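Local structure of E3 ubiquitin-protein ligase HERC2 (Homo sapiens, 4L1M) at residues 30-35 with 338-343; 287-292 with 350-355; 313-318 with 366-371; 322-327 with 373-378; 331-336 with 354-359. The protein is an E3 ubiquitin ligase of the HECT class, seen here as its first RCC1-like domain, a beta-propeller that probably serves to bind other proteins. All coordinates share one frame; numbering follows the deposited sequence. Where two conformers were deposited one is given.

Contact 1 of 5, residues 30-35 with 338-343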
# COMPACT_ATOMS: atom_id res chain seq x y z
N TRP A 30 -6.09 -8.96 -13.38
CA TRP A 30 -7.22 -9.87 -13.24
C TRP A 30 -8.06 -9.49 -12.06
O TRP A 30 -7.61 -8.72 -11.22
CB TRP A 30 -6.77 -11.34 -13.16
CG TRP A 30 -5.85 -11.65 -12.04
CD1 TRP A 30 -6.18 -12.26 -10.86
CD2 TRP A 30 -4.45 -11.41 -11.99
NE1 TRP A 30 -5.06 -12.40 -10.08
CE2 TRP A 30 -3.98 -11.89 -10.75
CE3 TRP A 30 -3.52 -10.85 -12.88
CZ2 TRP A 30 -2.64 -11.81 -10.38
CZ3 TRP A 30 -2.19 -10.76 -12.50
CH2 TRP A 30 -1.76 -11.24 -11.26
N GLY A 31 -9.28 -10.02 -12.01
CA GLY A 31 -10.25 -9.65 -10.97
C GLY A 31 -11.44 -8.94 -11.57
O GLY A 31 -11.78 -9.16 -12.70
N LEU A 32 -12.06 -8.06 -10.79
CA LEU A 32 -13.28 -7.37 -11.22
C LEU A 32 -12.91 -6.18 -12.10
O LEU A 32 -12.68 -5.07 -11.62
CB LEU A 32 -14.10 -6.94 -10.00
CG LEU A 32 -15.44 -6.21 -10.22
CD1 LEU A 32 -16.42 -7.05 -11.00
CD2 LEU A 32 -16.03 -5.79 -8.86
N ILE A 33 -12.85 -6.43 -13.39
CA ILE A 33 -12.39 -5.47 -14.37
C ILE A 33 -13.43 -5.36 -15.44
O ILE A 33 -13.81 -6.35 -16.04
CB ILE A 33 -11.08 -5.94 -14.99
CG1 ILE A 33 -9.93 -5.59 -14.06
CG2 ILE A 33 -10.83 -5.31 -16.36
CD1 ILE A 33 -8.69 -6.40 -14.34
N GLY A 34 -13.88 -4.13 -15.69
CA GLY A 34 -15.03 -3.90 -16.54
C GLY A 34 -14.76 -3.72 -18.03
O GLY A 34 -15.71 -3.66 -18.79
N TRP A 35 -13.51 -3.63 -18.46
CA TRP A 35 -13.20 -3.45 -19.90
C TRP A 35 -13.16 -4.78 -20.66
O TRP A 35 -13.49 -4.83 -21.86
CB TRP A 35 -11.91 -2.62 -20.15
CG TRP A 35 -10.63 -3.03 -19.43
CD1 TRP A 35 -9.74 -4.00 -19.81
CD2 TRP A 35 -10.07 -2.41 -18.26
NE1 TRP A 35 -8.69 -4.04 -18.94
CE2 TRP A 35 -8.86 -3.08 -17.98
CE3 TRP A 35 -10.48 -1.39 -17.42
CZ2 TRP A 35 -8.07 -2.76 -16.88
CZ3 TRP A 35 -9.69 -1.06 -16.34
CH2 TRP A 35 -8.50 -1.75 -16.08
N ASN A 338 -11.59 -14.80 -2.60
CA ASN A 338 -11.80 -14.97 -4.03
C ASN A 338 -13.27 -14.76 -4.42
O ASN A 338 -13.77 -15.37 -5.37
CB ASN A 338 -11.32 -16.36 -4.46
CG ASN A 338 -11.11 -16.47 -5.97
OD1 ASN A 338 -10.76 -15.49 -6.62
ND2 ASN A 338 -11.32 -17.66 -6.51
N ASP A 339 -13.94 -13.85 -3.71
CA ASP A 339 -15.36 -13.52 -4.01
C ASP A 339 -15.57 -12.87 -5.37
O ASP A 339 -16.64 -12.97 -5.94
CB ASP A 339 -15.97 -12.62 -2.91
CG ASP A 339 -15.10 -11.40 -2.55
OD1 ASP A 339 -14.12 -11.07 -3.25
OD2 ASP A 339 -15.40 -10.76 -1.54
N GLN A 340 -14.53 -12.21 -5.89
CA GLN A 340 -14.54 -11.51 -7.19
C GLN A 340 -13.41 -11.97 -8.12
O GLN A 340 -12.86 -11.17 -8.88
CB GLN A 340 -14.35 -10.01 -6.97
CG GLN A 340 -15.31 -9.39 -5.97
CD GLN A 340 -16.69 -9.16 -6.55
OE1 GLN A 340 -16.99 -9.57 -7.67
NE2 GLN A 340 -17.53 -8.50 -5.78
N CYS A 341 -13.06 -13.25 -8.05
CA CYS A 341 -12.03 -13.81 -8.92
C CYS A 341 -10.67 -13.12 -8.83
O CYS A 341 -9.97 -13.02 -9.83
CB CYS A 341 -12.53 -13.79 -10.36
SG CYS A 341 -14.05 -14.73 -10.55
N GLN A 342 -10.29 -12.68 -7.63
CA GLN A 342 -8.96 -12.10 -7.40
C GLN A 342 -7.85 -13.09 -7.68
O GLN A 342 -6.68 -12.70 -7.79
CB GLN A 342 -8.78 -11.64 -5.94
CG GLN A 342 -9.68 -10.52 -5.48
CD GLN A 342 -11.00 -11.03 -4.97
OE1 GLN A 342 -11.62 -11.86 -5.61
NE2 GLN A 342 -11.42 -10.56 -3.80
N HIS A 343 -8.22 -14.37 -7.73
CA HIS A 343 -7.28 -15.46 -8.00
C HIS A 343 -7.78 -16.27 -9.17
O HIS A 343 -8.74 -17.02 -9.04
CB HIS A 343 -7.17 -16.34 -6.77
CG HIS A 343 -6.91 -15.58 -5.53
ND1 HIS A 343 -5.63 -15.25 -5.12
CD2 HIS A 343 -7.75 -15.03 -4.63
CE1 HIS A 343 -5.70 -14.55 -4.00
NE2 HIS A 343 -6.98 -14.40 -3.68
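Trp30 turns the edge of its indole to the 338-343 loop, where NE1 gives a weak hydrogen bond to Gln342 O at 2.8 Å, bent to 123° at the hydrogen. Gln342 O lies at the ring edge, near the indole plane, and CD1, on the other side of NE1 from the benzene ring, is 3.1 Å from Gln342 O. With chi1 at 58°, CG stands between the backbone N and the carbonyl carbon, swinging the ring to this carbonyl; Ser375 OG is also weakly hydrogen-bonded to the same oxygen. Beside it packing is close: Gly31, with no side chain, lets its CA come 3.6 Å from Cys341 O in a CA-H...O contact. The loop is braced from within, as the Gln342 amide receives Gln340 N on OE1 and gives NE2 to Asp339 OD1.

Toward solvent the fit is looser. Leu32 and Gln340 run alongside each other in the same direction, with Leu32 CD2 4.1 Å from Gln340 OE1. Strand 27-31 pairs here with strand 374-379, through Trp30 and Ser375, while the 338-343 loop belongs to the excursion between strands 332-335 and 350-352 of the adjoining blade.

Contact 2 of 5, residues 287-292 with 350-355. With SO4 (sulfate ion), chain F.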
# COMPACT_ATOMS: atom_id res chain seq x y z
N ASP A 287 -11.02 -13.55 8.66
CA ASP A 287 -12.13 -13.89 7.78
C ASP A 287 -11.68 -13.95 6.33
O ASP A 287 -10.82 -13.19 5.88
CB ASP A 287 -13.26 -12.85 7.87
CG ASP A 287 -13.87 -12.74 9.25
OD1 ASP A 287 -13.25 -13.19 10.24
OD2 ASP A 287 -14.97 -12.13 9.36
N ASN A 288 -12.30 -14.86 5.58
CA ASN A 288 -12.08 -14.97 4.15
C ASN A 288 -10.64 -15.35 3.83
O ASN A 288 -10.18 -15.10 2.73
CB ASN A 288 -12.47 -13.65 3.47
CG ASN A 288 -13.78 -13.10 3.99
OD1 ASN A 288 -13.81 -12.05 4.62
ND2 ASN A 288 -14.84 -13.80 3.75
N GLN A 289 -9.94 -15.96 4.79
CA GLN A 289 -8.58 -16.48 4.61
C GLN A 289 -7.55 -15.41 4.28
O GLN A 289 -6.49 -15.73 3.74
CB GLN A 289 -8.52 -17.54 3.50
CG GLN A 289 -9.44 -18.73 3.69
CD GLN A 289 -8.98 -19.60 4.84
OE1 GLN A 289 -7.99 -19.31 5.51
NE2 GLN A 289 -9.69 -20.67 5.07
N ARG A 290 -7.82 -14.16 4.64
CA ARG A 290 -6.96 -13.07 4.25
C ARG A 290 -5.55 -13.14 4.83
O ARG A 290 -4.63 -12.56 4.27
CB ARG A 290 -7.59 -11.72 4.59
CG ARG A 290 -7.65 -11.38 6.08
CD ARG A 290 -8.55 -10.19 6.33
NE ARG A 290 -9.95 -10.52 6.15
CZ ARG A 290 -10.92 -9.63 6.12
NH1 ARG A 290 -10.66 -8.33 6.24
NH2 ARG A 290 -12.17 -10.03 5.95
N LEU A 291 -5.36 -13.85 5.92
CA LEU A 291 -4.02 -13.98 6.53
C LEU A 291 -3.10 -15.04 5.88
O LEU A 291 -1.89 -14.98 6.05
CB LEU A 291 -4.14 -14.33 8.01
CG LEU A 291 -4.98 -13.38 8.82
CD1 LEU A 291 -5.09 -13.92 10.23
CD2 LEU A 291 -4.36 -11.98 8.80
N GLY A 292 -3.68 -16.01 5.17
CA GLY A 292 -2.91 -17.04 4.46
C GLY A 292 -2.38 -18.22 5.27
O GLY A 292 -1.62 -19.01 4.76
N THR A 350 -12.49 -18.93 -1.65
CA THR A 350 -11.22 -18.50 -1.04
C THR A 350 -10.04 -19.33 -1.53
O THR A 350 -10.21 -20.41 -2.11
CB THR A 350 -11.25 -18.53 0.52
OG1 THR A 350 -11.25 -19.88 0.98
CG2 THR A 350 -12.44 -17.80 1.06
N LYS A 351 -8.84 -18.78 -1.34
CA LYS A 351 -7.58 -19.48 -1.58
C LYS A 351 -6.85 -19.47 -0.25
O LYS A 351 -6.14 -18.49 0.07
CB LYS A 351 -6.75 -18.76 -2.67
CG LYS A 351 -5.43 -19.45 -3.01
CD LYS A 351 -4.68 -18.70 -4.11
CE LYS A 351 -3.41 -19.44 -4.51
NZ LYS A 351 -2.67 -18.77 -5.62
N PRO A 352 -7.05 -20.51 0.57
CA PRO A 352 -6.58 -20.53 1.96
C PRO A 352 -5.10 -20.29 2.16
O PRO A 352 -4.71 -19.52 3.05
CB PRO A 352 -6.95 -21.94 2.43
CG PRO A 352 -8.13 -22.31 1.62
CD PRO A 352 -7.88 -21.69 0.27
N GLU A 353 -4.27 -20.95 1.36
CA GLU A 353 -2.84 -20.86 1.53
C GLU A 353 -2.17 -20.29 0.28
O GLU A 353 -2.70 -20.43 -0.81
CB GLU A 353 -2.27 -22.22 1.84
CG GLU A 353 -2.94 -22.87 3.03
CD GLU A 353 -1.92 -23.54 3.93
OE1 GLU A 353 -2.14 -24.69 4.28
OE2 GLU A 353 -0.89 -22.90 4.26
N PRO A 354 -1.00 -19.66 0.46
CA PRO A 354 -0.24 -19.13 -0.66
C PRO A 354 0.20 -20.21 -1.63
O PRO A 354 0.54 -21.32 -1.22
CB PRO A 354 0.98 -18.48 0.00
CG PRO A 354 0.61 -18.30 1.44
CD PRO A 354 -0.33 -19.40 1.76
N ALA A 355 0.19 -19.87 -2.90
CA ALA A 355 0.64 -20.79 -3.95
C ALA A 355 0.93 -19.98 -5.20
O ALA A 355 0.29 -18.96 -5.44
CB ALA A 355 -0.40 -21.86 -4.23
S SO4 F . -13.92 -6.66 6.09
O1 SO4 F . -13.21 -6.50 4.82
O2 SO4 F . -15.21 -5.92 5.98
O3 SO4 F . -14.22 -8.08 6.40
O4 SO4 F . -13.04 -6.15 7.16
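Gln289 points its side chain at the strand 350-352 and packs on that strand from CB to CD. CB lies 3.9 Å from Pro352 CA. CG, set beside the backbone N with chi1 -57°, comes 3.5 Å from Thr350 OG1, the two side chains crossing at about a right angle. The bend at chi2 (-70°) then carries Gln289 CD to the proline, 3.9 Å from Pro352 CB. No hydrogen bond joins the segments; this is apolar packing backed by carbonyl contacts. Three residues on, Gly292 CA reaches Pro352 O at 3.4 Å in a CA-H...O contact, and Gly292 O approaches Pro354 CD at 3.3 Å.

Arg290 starts away from the strand. Its NE binds Asp287 O in the guanidinium plane and NH2 binds Asn288 OD1, which braces the loop, while NH2 also meets O3 of a sulfate ion at 2.9 Å. NH1 adds weak bonds to this anion, probably a guest from the crystallisation liquor, and Lys285 and Ser268 also bond to it. Gln289 to Gly292 form a type I beta turn in the loop after strand 280-284, so one blade of the RCC1-like beta-propeller here lays a turn against strand 350-352 and the outermost strand 354-356 of the next.

Contact 3 of 5, residues 313-318 with 366-371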
# COMPACT_ATOMS: atom_id res chain seq x y z
N VAL A 313 10.89 -13.72 -0.44
CA VAL A 313 9.93 -12.74 -0.90
C VAL A 313 10.55 -11.35 -0.91
O VAL A 313 11.19 -10.95 0.07
CB VAL A 313 8.69 -12.74 -0.00
CG1 VAL A 313 7.72 -11.66 -0.43
CG2 VAL A 313 8.03 -14.10 -0.03
N ILE A 314 10.37 -10.62 -2.01
CA ILE A 314 10.94 -9.27 -2.14
C ILE A 314 9.90 -8.17 -2.12
O ILE A 314 10.24 -7.02 -1.94
CB ILE A 314 11.85 -9.12 -3.40
CG1 ILE A 314 11.04 -9.18 -4.71
CG2 ILE A 314 12.96 -10.18 -3.37
CD1 ILE A 314 11.88 -8.95 -5.94
N ASP A 315 8.63 -8.51 -2.32
CA ASP A 315 7.55 -7.56 -2.11
C ASP A 315 6.22 -8.28 -1.86
O ASP A 315 6.01 -9.41 -2.29
CB ASP A 315 7.39 -6.59 -3.32
CG ASP A 315 6.42 -5.41 -3.04
OD1 ASP A 315 6.21 -5.00 -1.88
OD2 ASP A 315 5.84 -4.89 -3.99
N VAL A 316 5.35 -7.61 -1.12
CA VAL A 316 4.01 -8.08 -0.86
C VAL A 316 3.07 -6.93 -1.13
O VAL A 316 3.36 -5.81 -0.78
CB VAL A 316 3.82 -8.50 0.63
CG1 VAL A 316 2.34 -8.73 0.93
CG2 VAL A 316 4.63 -9.75 0.93
N ALA A 317 1.94 -7.23 -1.76
CA ALA A 317 0.92 -6.22 -2.06
C ALA A 317 -0.38 -6.72 -1.45
O ALA A 317 -0.83 -7.81 -1.75
CB ALA A 317 0.79 -6.04 -3.54
N ALA A 318 -0.94 -5.92 -0.55
CA ALA A 318 -2.15 -6.29 0.18
C ALA A 318 -3.30 -5.50 -0.36
O ALA A 318 -3.29 -4.30 -0.29
CB ALA A 318 -1.97 -5.99 1.66
N VAL A 366 8.48 -7.71 -12.03
CA VAL A 366 9.21 -6.88 -11.07
C VAL A 366 8.29 -6.06 -10.19
O VAL A 366 8.74 -5.53 -9.18
CB VAL A 366 10.21 -5.94 -11.79
CG1 VAL A 366 11.17 -6.75 -12.65
CG2 VAL A 366 9.50 -4.88 -12.64
N GLY A 367 7.02 -5.96 -10.54
CA GLY A 367 6.09 -5.19 -9.71
C GLY A 367 4.74 -5.86 -9.57
O GLY A 367 4.29 -6.57 -10.48
N ILE A 368 4.12 -5.65 -8.42
CA ILE A 368 2.77 -6.15 -8.16
C ILE A 368 1.95 -5.10 -7.46
O ILE A 368 2.50 -4.22 -6.81
CB ILE A 368 2.80 -7.42 -7.30
CG1 ILE A 368 3.76 -7.22 -6.11
CG2 ILE A 368 3.22 -8.61 -8.15
CD1 ILE A 368 3.70 -8.33 -5.07
N ALA A 369 0.64 -5.18 -7.57
CA ALA A 369 -0.26 -4.23 -6.90
C ALA A 369 -1.64 -4.82 -6.77
O ALA A 369 -2.05 -5.57 -7.64
CB ALA A 369 -0.32 -2.93 -7.68
N CYS A 370 -2.37 -4.46 -5.69
CA CYS A 370 -3.75 -4.95 -5.48
C CYS A 370 -4.76 -3.84 -5.21
O CYS A 370 -4.52 -2.97 -4.42
CB CYS A 370 -3.80 -5.91 -4.29
SG CYS A 370 -2.75 -7.36 -4.48
N GLY A 371 -5.91 -3.92 -5.87
CA GLY A 371 -7.07 -3.11 -5.52
C GLY A 371 -7.97 -3.91 -4.60
O GLY A 371 -7.57 -4.96 -4.06
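Asp315 OD1 makes a salt bridge with Arg265 NH2 of strand 261-267, while Asp315 OD2 packs across the contact against Ile368 CG1, 3.8 Å away. The two strands are those nearest the axis in neighbouring blades of the beta-propeller, running the same way with 19° between them and approaching to 5.7 Å. No backbone ladder joins them. Each is hydrogen-bonded instead to the next strand of its own sheet, and side chains fill the gap.

Ile368 and Ala317 fill much of it. A chi1 of 46° tucks Ile368 CG1 over its own backbone, flanked by N and C, and CD1 then extends straight on, which brings that methyl to 3.9 Å from Ala317 N and 4.0 Å from Ala317 CB. The side chains of Asp315 and Ile368 pass each other antiparallel, and Ile368 CD1 is 3.8 Å from Asp315 O. Outside the two strands, Leu324, Leu326 and Ala377 add to the apolar surroundings of Ile368.

Both strands carry a classic beta bulge near their outset: Ile314 and Asp315 together face Leu326, and Val366 and Gly367 together face Trp378. Beyond Ile368 the small Ala317 projects toward the other strand, its CB 4.0 Å from Ala369 CA. At the far end Cys370 turns its thiol back along this surface, and Cys370 SG lies 3.9 Å from Ala317 CB.

Contact 4 of 5, residues 322-327 with 373-378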
# COMPACT_ATOMS: atom_id res chain seq x y z
N HIS A 322 -7.21 -9.74 -0.04
CA HIS A 322 -6.33 -10.67 -0.75
C HIS A 322 -4.95 -10.06 -0.91
O HIS A 322 -4.80 -8.86 -0.75
CB HIS A 322 -6.90 -11.07 -2.10
CG HIS A 322 -6.66 -10.08 -3.19
ND1 HIS A 322 -7.39 -8.92 -3.32
CD2 HIS A 322 -5.81 -10.09 -4.25
CE1 HIS A 322 -7.00 -8.26 -4.38
NE2 HIS A 322 -6.04 -8.95 -4.97
N CYS A 323 -3.95 -10.88 -1.17
CA CYS A 323 -2.57 -10.42 -1.27
C CYS A 323 -1.84 -11.09 -2.39
O CYS A 323 -2.20 -12.18 -2.80
CB CYS A 323 -1.79 -10.76 -0.01
SG CYS A 323 -2.36 -9.97 1.47
N LEU A 324 -0.80 -10.41 -2.87
CA LEU A 324 0.20 -10.97 -3.76
C LEU A 324 1.56 -10.87 -3.10
O LEU A 324 1.82 -9.94 -2.33
CB LEU A 324 0.27 -10.21 -5.08
CG LEU A 324 -0.93 -10.12 -6.02
CD1 LEU A 324 -0.47 -9.79 -7.43
CD2 LEU A 324 -1.75 -11.40 -6.04
N ALA A 325 2.43 -11.83 -3.41
CA ALA A 325 3.83 -11.78 -3.02
C ALA A 325 4.74 -12.10 -4.19
O ALA A 325 4.51 -13.08 -4.92
CB ALA A 325 4.08 -12.74 -1.89
N LEU A 326 5.74 -11.26 -4.40
CA LEU A 326 6.72 -11.46 -5.46
C LEU A 326 8.01 -12.00 -4.85
O LEU A 326 8.49 -11.48 -3.83
CB LEU A 326 6.97 -10.14 -6.16
CG LEU A 326 8.02 -10.13 -7.29
CD1 LEU A 326 7.57 -10.99 -8.44
CD2 LEU A 326 8.21 -8.68 -7.74
N THR A 327 8.57 -13.04 -5.45
CA THR A 327 9.81 -13.63 -4.96
C THR A 327 11.01 -13.16 -5.77
O THR A 327 10.88 -12.70 -6.92
CB THR A 327 9.78 -15.17 -5.02
OG1 THR A 327 9.84 -15.61 -6.37
CG2 THR A 327 8.52 -15.71 -4.37
N ALA A 373 -10.69 -5.59 -5.49
CA ALA A 373 -11.10 -6.84 -6.15
C ALA A 373 -10.24 -7.11 -7.40
O ALA A 373 -10.68 -7.75 -8.35
CB ALA A 373 -12.56 -6.76 -6.51
N GLN A 374 -9.01 -6.58 -7.38
CA GLN A 374 -8.15 -6.54 -8.56
C GLN A 374 -6.71 -6.81 -8.20
O GLN A 374 -6.29 -6.56 -7.07
CB GLN A 374 -8.19 -5.16 -9.21
CG GLN A 374 -9.55 -4.74 -9.73
CD GLN A 374 -10.43 -4.10 -8.68
OE1 GLN A 374 -9.99 -3.78 -7.57
NE2 GLN A 374 -11.70 -3.93 -9.02
N SER A 375 -5.96 -7.34 -9.16
CA SER A 375 -4.55 -7.61 -8.99
C SER A 375 -3.83 -7.32 -10.28
O SER A 375 -4.35 -7.60 -11.36
CB SER A 375 -4.31 -9.07 -8.58
OG SER A 375 -5.27 -9.52 -7.63
N PHE A 376 -2.65 -6.73 -10.16
CA PHE A 376 -1.82 -6.42 -11.32
C PHE A 376 -0.39 -6.87 -11.09
O PHE A 376 0.09 -6.89 -9.96
CB PHE A 376 -1.80 -4.93 -11.58
CG PHE A 376 -3.15 -4.33 -11.84
CD1 PHE A 376 -3.65 -4.25 -13.12
CD2 PHE A 376 -3.92 -3.84 -10.78
CE1 PHE A 376 -4.89 -3.68 -13.37
CE2 PHE A 376 -5.16 -3.27 -11.03
CZ PHE A 376 -5.65 -3.19 -12.32
N ALA A 377 0.28 -7.23 -12.17
CA ALA A 377 1.68 -7.59 -12.13
C ALA A 377 2.33 -7.11 -13.42
O ALA A 377 1.75 -7.30 -14.49
CB ALA A 377 1.85 -9.10 -11.99
N TRP A 378 3.52 -6.50 -13.32
CA TRP A 378 4.22 -6.07 -14.52
C TRP A 378 5.70 -6.45 -14.56
O TRP A 378 6.39 -6.50 -13.53
CB TRP A 378 4.05 -4.56 -14.73
CG TRP A 378 4.57 -3.72 -13.62
CD1 TRP A 378 5.79 -3.10 -13.55
CD2 TRP A 378 3.87 -3.37 -12.41
NE1 TRP A 378 5.90 -2.41 -12.36
CE2 TRP A 378 4.74 -2.55 -11.65
CE3 TRP A 378 2.61 -3.68 -11.90
CZ2 TRP A 378 4.38 -2.04 -10.42
CZ3 TRP A 378 2.26 -3.19 -10.66
CH2 TRP A 378 3.15 -2.37 -9.93
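The His322 imidazole meets strand 374-378 with its edge. NE2 shares a hydrogen bond of 2.8 Å with Ser375 OG, either atom being a possible donor, and the carbonyl of Gln374 lies in the ring plane, its O 3.3 Å from His322 CE1. Over one face of the ring lies Gln342 CG, in the aliphatic part of that side chain; Cys370 comes obliquely from the other side. Phe376 starts away from strand 322-327, and its ring meets Phe65, their planes at about 35°.

With chi1 at 81°, the His322 ring leaves the strand on the side that faces the next blade and spans the gap. Further along, Leu324 takes over with one methyl: CD1 is 4.1 Å from Ser375 CB and 3.9 Å from Phe376 O. All five touching residues are buried.

The strands run nearly parallel, 10° apart, but their axes stay 8.6 Å from each other, too far for backbone pairing. Such a spacing, bridged by side chains that reach the other strand's side chains and carbonyls, belongs to adjacent blades of a beta-propeller, here the second strand of one and its counterpart in the next.

Contact 5 of 5, residues 331-336 with 354-359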
# COMPACT_ATOMS: atom_id res chain seq x y z
N GLU A 331 8.63 -15.51 -9.03
CA GLU A 331 7.33 -16.17 -8.89
C GLU A 331 6.35 -15.21 -8.23
O GLU A 331 6.75 -14.42 -7.38
CB GLU A 331 7.42 -17.43 -8.01
CG GLU A 331 8.24 -18.57 -8.56
CD GLU A 331 8.32 -19.77 -7.61
OE1 GLU A 331 8.55 -20.89 -8.09
OE2 GLU A 331 8.14 -19.61 -6.40
N VAL A 332 5.08 -15.31 -8.60
CA VAL A 332 4.04 -14.49 -7.98
C VAL A 332 3.03 -15.37 -7.26
O VAL A 332 2.28 -16.11 -7.90
CB VAL A 332 3.32 -13.62 -9.04
CG1 VAL A 332 2.35 -12.67 -8.37
CG2 VAL A 332 4.34 -12.86 -9.87
N HIS A 333 3.00 -15.29 -5.94
CA HIS A 333 2.10 -16.09 -5.09
C HIS A 333 0.91 -15.25 -4.66
O HIS A 333 1.02 -14.04 -4.52
CB HIS A 333 2.86 -16.55 -3.86
CG HIS A 333 3.96 -17.52 -4.16
ND1 HIS A 333 3.96 -18.82 -3.69
CD2 HIS A 333 5.11 -17.38 -4.89
CE1 HIS A 333 5.04 -19.44 -4.12
NE2 HIS A 333 5.75 -18.60 -4.85
N SER A 334 -0.22 -15.88 -4.44
CA SER A 334 -1.37 -15.16 -3.90
C SER A 334 -2.15 -16.01 -2.91
O SER A 334 -2.01 -17.22 -2.88
CB SER A 334 -2.30 -14.73 -5.03
OG SER A 334 -3.07 -15.83 -5.50
N TRP A 335 -2.97 -15.36 -2.10
CA TRP A 335 -3.87 -16.03 -1.16
C TRP A 335 -4.97 -15.08 -0.73
O TRP A 335 -4.87 -13.86 -0.94
CB TRP A 335 -3.11 -16.53 0.09
CG TRP A 335 -2.62 -15.43 0.95
CD1 TRP A 335 -3.27 -14.88 1.98
CD2 TRP A 335 -1.38 -14.75 0.85
NE1 TRP A 335 -2.51 -13.89 2.56
CE2 TRP A 335 -1.33 -13.80 1.87
CE3 TRP A 335 -0.27 -14.87 0.00
CZ2 TRP A 335 -0.24 -12.96 2.07
CZ3 TRP A 335 0.82 -14.02 0.20
CH2 TRP A 335 0.81 -13.07 1.23
N GLY A 336 -5.99 -15.63 -0.09
CA GLY A 336 -7.04 -14.83 0.51
C GLY A 336 -8.37 -14.96 -0.19
O GLY A 336 -8.72 -16.02 -0.73
N PRO A 354 -1.00 -19.66 0.46
CA PRO A 354 -0.24 -19.13 -0.66
C PRO A 354 0.20 -20.21 -1.63
O PRO A 354 0.54 -21.32 -1.22
CB PRO A 354 0.98 -18.48 0.00
CG PRO A 354 0.61 -18.30 1.44
CD PRO A 354 -0.33 -19.40 1.76
N ALA A 355 0.19 -19.87 -2.90
CA ALA A 355 0.64 -20.79 -3.95
C ALA A 355 0.93 -19.98 -5.20
O ALA A 355 0.29 -18.96 -5.44
CB ALA A 355 -0.40 -21.86 -4.23
N ALA A 356 1.94 -20.40 -5.95
CA ALA A 356 2.36 -19.70 -7.15
C ALA A 356 1.22 -19.66 -8.13
O ALA A 356 0.51 -20.65 -8.28
CB ALA A 356 3.56 -20.40 -7.78
N LEU A 357 1.02 -18.51 -8.75
CA LEU A 357 0.10 -18.40 -9.85
C LEU A 357 0.82 -18.90 -11.08
O LEU A 357 1.98 -18.56 -11.28
CB LEU A 357 -0.33 -16.96 -10.04
CG LEU A 357 -1.24 -16.40 -8.96
CD1 LEU A 357 -1.27 -14.88 -8.99
CD2 LEU A 357 -2.65 -16.97 -9.09
N PRO A 358 0.15 -19.71 -11.91
CA PRO A 358 0.77 -20.27 -13.09
C PRO A 358 0.78 -19.27 -14.22
O PRO A 358 0.01 -18.30 -14.19
CB PRO A 358 -0.14 -21.44 -13.44
CG PRO A 358 -1.49 -21.00 -12.98
CD PRO A 358 -1.25 -20.15 -11.76
N GLY A 359 1.65 -19.50 -15.21
CA GLY A 359 1.83 -18.60 -16.33
C GLY A 359 2.85 -17.49 -16.13
O GLY A 359 3.43 -17.01 -17.11
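With chi1 at -67°, His333 has CG anti to its carbonyl carbon, and the ring comes to lie beneath Ala356. The methyl stands over its face, CB 4.2 Å from the ring centroid and 16° off the normal, a CH-pi contact. Trp335 takes a different first torsion, chi1 69°, which sends the indole across Pro354, with CE3 3.8 Å from Pro354 CB.

The His333 ring is held in that pose from its edge: NE2 gives a hydrogen bond of 3.0 Å to Glu331 OE2, which lies in the ring plane, although NE2 approaches from above the carboxylate plane. Lys311 forms a salt bridge with the same oxygen, so the histidine and the lysine share one acceptor.

Strands 332-335 and 354-356 are the third and fourth, the latter outermost, of a four-stranded antiparallel blade of the beta-propeller. Ser334 and Ala355 form a hydrogen-bonded pair, in which Ser334 N reaches Ala355 O at 3.3 Å while the return bond from Ala355 N is weak; His333 and Ala356 are the adjoining non-hydrogen-bonded pair. Next along, Leu357 N gives a nearly straight bond of 2.8 Å to Val332 O.

Leu357 then folds its side chain back over the sheet, touching Val332 CG1 with CD1 at 4.3 Å and resting CD2 3.8 Å from Ser334 OG. That hydroxyl is hydrogen-bonded to His343 ND1 and Lys351 NZ, and Trp335 NE1 to Arg290 O in the loop of the preceding blade.

In the fold
From the N terminus, contact 1 opens first, joining the strand at 30-35 to 338-343 across most of the chain and so crossing every other contact. Contact 2 starts at 287-292 and closes at 350-355, crossing contacts 3 and 4, which open at 313-318 and 322-327 and cross each other before ending at 366-371 and 373-378. Contact 5 is the most local, lying within the spans of both 3 and 4 and finishing on residues 354-355, shared with contact 2. Contact 5 builds one blade; contacts 3 and 4 bind its inner strands to the closing blade, contact 1 its loop to that blade's N-terminal strand, and contact 2 its outer edge, residues 350-355, to the preceding blade.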